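Local coordinates for aminopeptidase N family protein (Idiomarina loihiensis L2TR, PDB 4FGM), which probably acts as a zinc-dependent aminopeptidase of the M61 family, removing residues from the amino end of peptides, at residues A[39-44]-A[357-362]; A[361-366]-A[374-379]. All blocks are in the same frame, centred on the assembly; numbering follows the deposited sequence.

Contact 1: A[39-44]-A[357-362]; sequences GSYLIR and LAWTKF. With MAE (maleic acid), chain B.
Y41 and W359 meet through their aromatic groups. The six-membered ring of W359 lies against the start of the Y41 side chain: Y41 CB stands 3.8 Å from its centroid and only 6° off the ring normal, a CH-pi contact. Y41 CG is anti to the carbonyl carbon (chi1 -42°), beside the backbone N. The phenol ring beyond it turns an edge to the same indole face, an offset edge-to-face pair with planes at 71°. A flat, wide tryptophan suits this place because one face can receive both the CB and the backbone of Y41, whose C lies 3.4 Å from W359 CE3.

Apolar contacts widen the patch. A358, small enough to let the helix come close, sets its CB 4.2 Å from Y41 CB, while I43 CD1 reaches W359 CZ3. L42 CD1 makes a van der Waals contact with the backbone carbonyl W359 O.

Polar links are few. W359 CA makes a CA-H...O contact to Y41 O, and a water accepts from I43 N at 3.0 Å and donates to W359 O, bridging the two backbones. G39 has a positive phi, where a side chain would press on the preceding carbonyl O. W36 adds a further edge-to-face ring to W359, and L303 touches both Y41 and A358.

Y41 is the centre of an inverse gamma turn, with L42 N bonded to S40 O; G39 and S40, just before it, belong to the maleic acid pocket. This is a domain interface at an active-site cleft, where a loop of the M61 N-terminal domain meets the zinc-binding peptidase domain.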
loop_
_atom_site.group_PDB
_atom_site.type_symbol
_atom_site.label_atom_id
_atom_site.label_comp_id
_atom_site.label_asym_id
_atom_site.label_seq_id
_atom_site.Cartn_x
_atom_site.Cartn_y
_atom_site.Cartn_z
ATOM N N GLY A 39 -2.794 1.399 9.117
ATOM C CA GLY A 39 -2.370 0.907 7.822
ATOM C C GLY A 39 -1.657 1.937 6.968
ATOM O O GLY A 39 -1.037 1.580 5.989
ATOM N N SER A 40 -1.745 3.209 7.336
ATOM C CA SER A 40 -1.093 4.278 6.587
ATOM C C SER A 40 -0.394 5.132 7.636
ATOM O O SER A 40 -0.995 6.020 8.252
ATOM C CB SER A 40 -2.135 5.097 5.828
ATOM O OG SER A 40 -1.516 5.979 4.916
ATOM N N TYR A 41 0.892 4.863 7.818
ATOM C CA TYR A 41 1.675 5.532 8.842
ATOM C C TYR A 41 2.165 6.931 8.544
ATOM O O TYR A 41 3.360 7.166 8.380
ATOM C CB TYR A 41 2.825 4.602 9.230
ATOM C CG TYR A 41 2.328 3.170 9.350
ATOM C CD1 TYR A 41 1.440 2.805 10.367
ATOM C CD2 TYR A 41 2.650 2.215 8.382
ATOM C CE1 TYR A 41 0.880 1.527 10.412
ATOM C CE2 TYR A 41 2.094 0.940 8.416
ATOM C CZ TYR A 41 1.210 0.604 9.433
ATOM O OH TYR A 41 0.649 -0.651 9.465
ATOM N N LEU A 42 1.212 7.858 8.498
ATOM C CA LEU A 42 1.481 9.269 8.258
ATOM C C LEU A 42 0.415 10.108 8.972
ATOM O O LEU A 42 -0.790 9.905 8.779
ATOM C CB LEU A 42 1.461 9.580 6.758
ATOM C CG LEU A 42 1.726 11.048 6.389
ATOM C CD1 LEU A 42 3.167 11.430 6.760
ATOM C CD2 LEU A 42 1.487 11.259 4.903
ATOM N N ILE A 43 0.860 11.039 9.809
ATOM C CA ILE A 43 -0.063 11.902 10.523
ATOM C C ILE A 43 -0.769 12.725 9.451
ATOM O O ILE A 43 -0.111 13.429 8.680
ATOM C CB ILE A 43 0.684 12.854 11.482
ATOM C CG1 ILE A 43 1.396 12.051 12.565
ATOM C CG2 ILE A 43 -0.289 13.843 12.098
ATOM C CD1 ILE A 43 0.468 11.232 13.426
ATOM N N ARG A 44 -2.099 12.641 9.403
ATOM C CA ARG A 44 -2.864 13.360 8.392
ATOM C C ARG A 44 -3.848 14.440 8.857
ATOM O O ARG A 44 -4.469 15.107 8.026
ATOM C CB ARG A 44 -3.599 12.352 7.510
ATOM C CG ARG A 44 -2.668 11.465 6.710
ATOM C CD ARG A 44 -3.430 10.685 5.656
ATOM N NE ARG A 44 -2.555 10.361 4.535
ATOM C CZ ARG A 44 -1.874 9.233 4.437
ATOM N NH1 ARG A 44 -1.986 8.328 5.393
ATOM N NH2 ARG A 44 -1.069 9.022 3.407
ATOM N N LEU A 357 10.981 4.747 11.328
ATOM C CA LEU A 357 10.787 6.119 10.880
ATOM C C LEU A 357 9.857 6.223 9.669
ATOM O O LEU A 357 10.004 7.127 8.843
ATOM C CB LEU A 357 12.136 6.758 10.528
ATOM C CG LEU A 357 13.030 7.420 11.587
ATOM C CD1 LEU A 357 12.393 7.348 12.957
ATOM C CD2 LEU A 357 14.399 6.748 11.579
ATOM N N ALA A 358 8.896 5.312 9.558
ATOM C CA ALA A 358 7.978 5.359 8.424
ATOM C C ALA A 358 7.274 6.710 8.369
ATOM O O ALA A 358 7.089 7.280 7.289
ATOM C CB ALA A 358 6.959 4.238 8.521
ATOM N N TRP A 359 6.914 7.222 9.545
ATOM C CA TRP A 359 6.208 8.493 9.688
ATOM C C TRP A 359 6.881 9.702 9.054
ATOM O O TRP A 359 6.211 10.659 8.670
ATOM C CB TRP A 359 5.972 8.793 11.169
ATOM C CG TRP A 359 5.361 7.658 11.900
ATOM C CD1 TRP A 359 6.017 6.623 12.504
ATOM C CD2 TRP A 359 3.963 7.387 12.041
ATOM N NE1 TRP A 359 5.113 5.722 13.011
ATOM C CE2 TRP A 359 3.846 6.165 12.742
ATOM C CE3 TRP A 359 2.797 8.060 11.642
ATOM C CZ2 TRP A 359 2.600 5.592 13.052
ATOM C CZ3 TRP A 359 1.556 7.492 11.952
ATOM C CH2 TRP A 359 1.473 6.267 12.653
ATOM N N THR A 360 8.201 9.667 8.951
ATOM C CA THR A 360 8.937 10.780 8.376
ATOM C C THR A 360 9.792 10.376 7.178
ATOM O O THR A 360 9.533 10.785 6.043
ATOM C CB THR A 360 9.850 11.420 9.429
ATOM O OG1 THR A 360 10.675 10.406 10.017
ATOM C CG2 THR A 360 9.022 12.088 10.516
ATOM N N LYS A 361 10.810 9.567 7.437
ATOM C CA LYS A 361 11.715 9.125 6.388
ATOM C C LYS A 361 11.044 8.478 5.188
ATOM O O LYS A 361 11.401 8.765 4.050
ATOM C CB LYS A 361 12.748 8.165 6.966
ATOM C CG LYS A 361 13.771 8.848 7.838
ATOM C CD LYS A 361 14.766 9.638 7.014
ATOM C CE LYS A 361 15.884 10.176 7.901
ATOM N NZ LYS A 361 16.957 10.829 7.106
ATOM N N PHE A 362 10.068 7.613 5.428
ATOM C CA PHE A 362 9.412 6.939 4.317
ATOM C C PHE A 362 8.201 7.672 3.751
ATOM O O PHE A 362 8.182 8.002 2.574
ATOM C CB PHE A 362 9.020 5.514 4.725
ATOM C CG PHE A 362 8.682 4.627 3.563
ATOM C CD1 PHE A 362 7.368 4.506 3.117
ATOM C CD2 PHE A 362 9.687 3.931 2.893
ATOM C CE1 PHE A 362 7.057 3.700 2.018
ATOM C CE2 PHE A 362 9.390 3.123 1.788
ATOM C CZ PHE A 362 8.073 3.006 1.350
HETATM C C1 MAE B . -0.086 -1.029 2.260
HETATM O O1 MAE B . 0.878 -0.942 3.099
HETATM O O2 MAE B . -0.880 -1.991 2.372
HETATM C C2 MAE B . -0.221 0.046 1.252
HETATM C C3 MAE B . -0.607 1.315 1.359
HETATM C C4 MAE B . -1.014 2.001 2.581
HETATM O O3 MAE B . -1.101 1.493 3.715
HETATM O O4 MAE B . -1.246 3.219 2.430
HETATM O O HOH W 1 3.833 11.514 9.845
#

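Contact 2: A[361-366]-A[374-379]; sequences KFYQQN and VSYYAK. With MAE (maleic acid), chain B.
F362 reaches across to Y376 and Y377 with its CG anti to the backbone N (chi1 -164°). Y376 CE2 sits over one face of the phenylalanine ring, toward its rim and 3.7 Å from F362 CG; the ring planes meet obliquely at 41°. Over the centre of the opposite face lies the side-chain NE2 of Q365, so the ring is sandwiched. Toward Y377 the phenylalanine presents its far end: F362 CZ is 3.6 Å from Y377 CD2, near the plane of the tyrosine ring and at its edge. A flat hydrocarbon ring fits here, having no polar group to satisfy, and an alanine in place of F362 would probably leave a gap where the ring meets Y376 and Y377, and both tyrosine rings freer to shift.

The three rings form an aromatic cluster beside the ligand pocket of this M61 peptidase; Y363 and Y377 belong to the pocket, and Y376 joins them through a water. Y363 crosses Y376 at about a right angle, bringing Y363 CE1 to 3.5 Å from Y376 OH. The water gathers the three phenols, lying 2.9 Å from Y363 OH and 2.6 Å from Y376 OH, and donating to Y377 OH. Tyrosine suits these places because its ring packs while its hydroxyl reaches the water.

Y377 OH in turn donates to maleic acid O1 at 2.6 Å, with that oxygen at the edge of the phenol ring and in its plane. Y377 also touches E307, a zinc ligand. At the start of the turn into helix 378-394, S375 OG accepts a nearly straight capping bond from A378 N (177°) and a weak one from Y377 N.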
loop_
_atom_site.group_PDB
_atom_site.type_symbol
_atom_site.label_atom_id
_atom_site.label_comp_id
_atom_site.label_asym_id
_atom_site.label_seq_id
_atom_site.Cartn_x
_atom_site.Cartn_y
_atom_site.Cartn_z
ATOM N N LYS A 361 10.810 9.567 7.437
ATOM C CA LYS A 361 11.715 9.125 6.388
ATOM C C LYS A 361 11.044 8.478 5.188
ATOM O O LYS A 361 11.401 8.765 4.050
ATOM C CB LYS A 361 12.748 8.165 6.966
ATOM C CG LYS A 361 13.771 8.848 7.838
ATOM C CD LYS A 361 14.766 9.638 7.014
ATOM C CE LYS A 361 15.884 10.176 7.901
ATOM N NZ LYS A 361 16.957 10.829 7.106
ATOM N N PHE A 362 10.068 7.613 5.428
ATOM C CA PHE A 362 9.412 6.939 4.317
ATOM C C PHE A 362 8.201 7.672 3.751
ATOM O O PHE A 362 8.182 8.002 2.574
ATOM C CB PHE A 362 9.020 5.514 4.725
ATOM C CG PHE A 362 8.682 4.627 3.563
ATOM C CD1 PHE A 362 7.368 4.506 3.117
ATOM C CD2 PHE A 362 9.687 3.931 2.893
ATOM C CE1 PHE A 362 7.057 3.700 2.018
ATOM C CE2 PHE A 362 9.390 3.123 1.788
ATOM C CZ PHE A 362 8.073 3.006 1.350
ATOM N N TYR A 363 7.197 7.936 4.581
ATOM C CA TYR A 363 5.991 8.616 4.103
ATOM C C TYR A 363 6.167 10.083 3.717
ATOM O O TYR A 363 5.317 10.653 3.047
ATOM C CB TYR A 363 4.854 8.492 5.128
ATOM C CG TYR A 363 4.104 7.184 5.022
ATOM C CD1 TYR A 363 4.563 6.035 5.664
ATOM C CD2 TYR A 363 2.946 7.089 4.249
ATOM C CE1 TYR A 363 3.886 4.826 5.537
ATOM C CE2 TYR A 363 2.263 5.892 4.114
ATOM C CZ TYR A 363 2.734 4.760 4.760
ATOM O OH TYR A 363 2.043 3.573 4.632
ATOM N N GLN A 364 7.258 10.697 4.149
ATOM C CA GLN A 364 7.521 12.085 3.804
ATOM C C GLN A 364 8.815 12.132 2.990
ATOM O O GLN A 364 9.504 13.149 2.954
ATOM C CB GLN A 364 7.654 12.938 5.071
ATOM C CG GLN A 364 6.364 13.068 5.874
ATOM C CD GLN A 364 6.527 13.920 7.124
ATOM O OE1 GLN A 364 6.916 15.089 7.047
ATOM N NE2 GLN A 364 6.226 13.338 8.283
ATOM N N GLN A 365 9.132 11.012 2.340
ATOM C CA GLN A 365 10.329 10.908 1.517
ATOM C C GLN A 365 10.221 11.848 0.326
ATOM O O GLN A 365 9.124 12.260 -0.054
ATOM C CB GLN A 365 10.527 9.467 1.011
ATOM C CG GLN A 365 9.396 8.917 0.121
ATOM C CD GLN A 365 9.686 7.508 -0.414
ATOM O OE1 GLN A 365 10.156 7.345 -1.539
ATOM N NE2 GLN A 365 9.422 6.489 0.406
ATOM N N ASN A 366 11.371 12.185 -0.251
ATOM C CA ASN A 366 11.415 13.053 -1.413
ATOM C C ASN A 366 12.374 12.511 -2.478
ATOM O O ASN A 366 12.648 11.309 -2.535
ATOM C CB ASN A 366 11.811 14.480 -1.008
ATOM C CG ASN A 366 13.097 14.530 -0.211
ATOM O OD1 ASN A 366 14.039 13.788 -0.484
ATOM N ND2 ASN A 366 13.151 15.424 0.766
ATOM N N VAL A 374 15.903 3.103 2.714
ATOM C CA VAL A 374 15.714 1.803 2.092
ATOM C C VAL A 374 14.234 1.464 2.248
ATOM O O VAL A 374 13.587 1.934 3.177
ATOM C CB VAL A 374 16.602 0.725 2.766
ATOM C CG1 VAL A 374 16.113 0.438 4.182
ATOM C CG2 VAL A 374 16.615 -0.540 1.912
ATOM N N SER A 375 13.693 0.672 1.332
ATOM C CA SER A 375 12.282 0.310 1.388
ATOM C C SER A 375 12.058 -0.940 2.229
ATOM O O SER A 375 12.587 -2.011 1.912
ATOM C CB SER A 375 11.748 0.074 -0.029
ATOM O OG SER A 375 10.378 -0.291 -0.021
ATOM N N TYR A 376 11.286 -0.812 3.304
ATOM C CA TYR A 376 11.006 -1.972 4.141
ATOM C C TYR A 376 10.039 -2.879 3.393
ATOM O O TYR A 376 9.824 -4.032 3.774
ATOM C CB TYR A 376 10.445 -1.555 5.508
ATOM C CG TYR A 376 9.278 -0.588 5.485
ATOM C CD1 TYR A 376 7.979 -1.031 5.224
ATOM C CD2 TYR A 376 9.471 0.771 5.766
ATOM C CE1 TYR A 376 6.899 -0.149 5.250
ATOM C CE2 TYR A 376 8.400 1.664 5.793
ATOM C CZ TYR A 376 7.117 1.196 5.536
ATOM O OH TYR A 376 6.056 2.070 5.568
ATOM N N TYR A 377 9.476 -2.354 2.306
ATOM C CA TYR A 377 8.571 -3.123 1.458
ATOM C C TYR A 377 9.427 -4.029 0.585
ATOM O O TYR A 377 9.326 -5.254 0.644
ATOM C CB TYR A 377 7.775 -2.205 0.527
ATOM C CG TYR A 377 6.559 -1.562 1.130
ATOM C CD1 TYR A 377 5.346 -2.248 1.200
ATOM C CD2 TYR A 377 6.607 -0.254 1.605
ATOM C CE1 TYR A 377 4.207 -1.642 1.724
ATOM C CE2 TYR A 377 5.476 0.359 2.130
ATOM C CZ TYR A 377 4.283 -0.341 2.182
ATOM O OH TYR A 377 3.160 0.274 2.663
ATOM N N ALA A 378 10.272 -3.398 -0.230
ATOM C CA ALA A 378 11.142 -4.107 -1.168
ATOM C C ALA A 378 12.206 -4.970 -0.502
ATOM O O ALA A 378 12.339 -6.150 -0.830
ATOM C CB ALA A 378 11.795 -3.113 -2.125
ATOM N N LYS A 379 12.966 -4.398 0.428
ATOM C CA LYS A 379 13.987 -5.195 1.088
ATOM C C LYS A 379 13.342 -6.260 1.977
ATOM O O LYS A 379 13.881 -7.357 2.139
ATOM C CB LYS A 379 14.938 -4.323 1.908
ATOM C CG LYS A 379 16.156 -5.109 2.364
ATOM C CD LYS A 379 17.211 -4.254 3.031
ATOM C CE LYS A 379 18.419 -5.113 3.399
ATOM N NZ LYS A 379 19.521 -4.318 4.016
HETATM C C1 MAE B . -0.086 -1.029 2.260
HETATM O O1 MAE B . 0.878 -0.942 3.099
HETATM O O2 MAE B . -0.880 -1.991 2.372
HETATM C C2 MAE B . -0.221 0.046 1.252
HETATM C C3 MAE B . -0.607 1.315 1.359
HETATM C C4 MAE B . -1.014 2.001 2.581
HETATM O O3 MAE B . -1.101 1.493 3.715
HETATM O O4 MAE B . -1.246 3.219 2.430
HETATM O O HOH W 2 3.613 1.173 5.081
#

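Contacts 1 and 2 have centres about 9 Å apart and touch, sharing K361 and F362 of helix 358-362. In chain order 39-44 comes first, over 300 residues ahead of 357-362; 361-366 then overlaps the end of that segment, and 374-379 follows after a short connection containing helix 369-372. Probable hydrogen bonds from Q364 NE2 to W359 O and from Y363 N to A358 O tie the two together. Contact 1 joins the N-terminal domain to the peptidase domain, whereas contact 2 lies within the latter. Both border the maleic acid, so helix 358-362 connects the loop of the N-terminal domain with the tyrosines beside the zinc site.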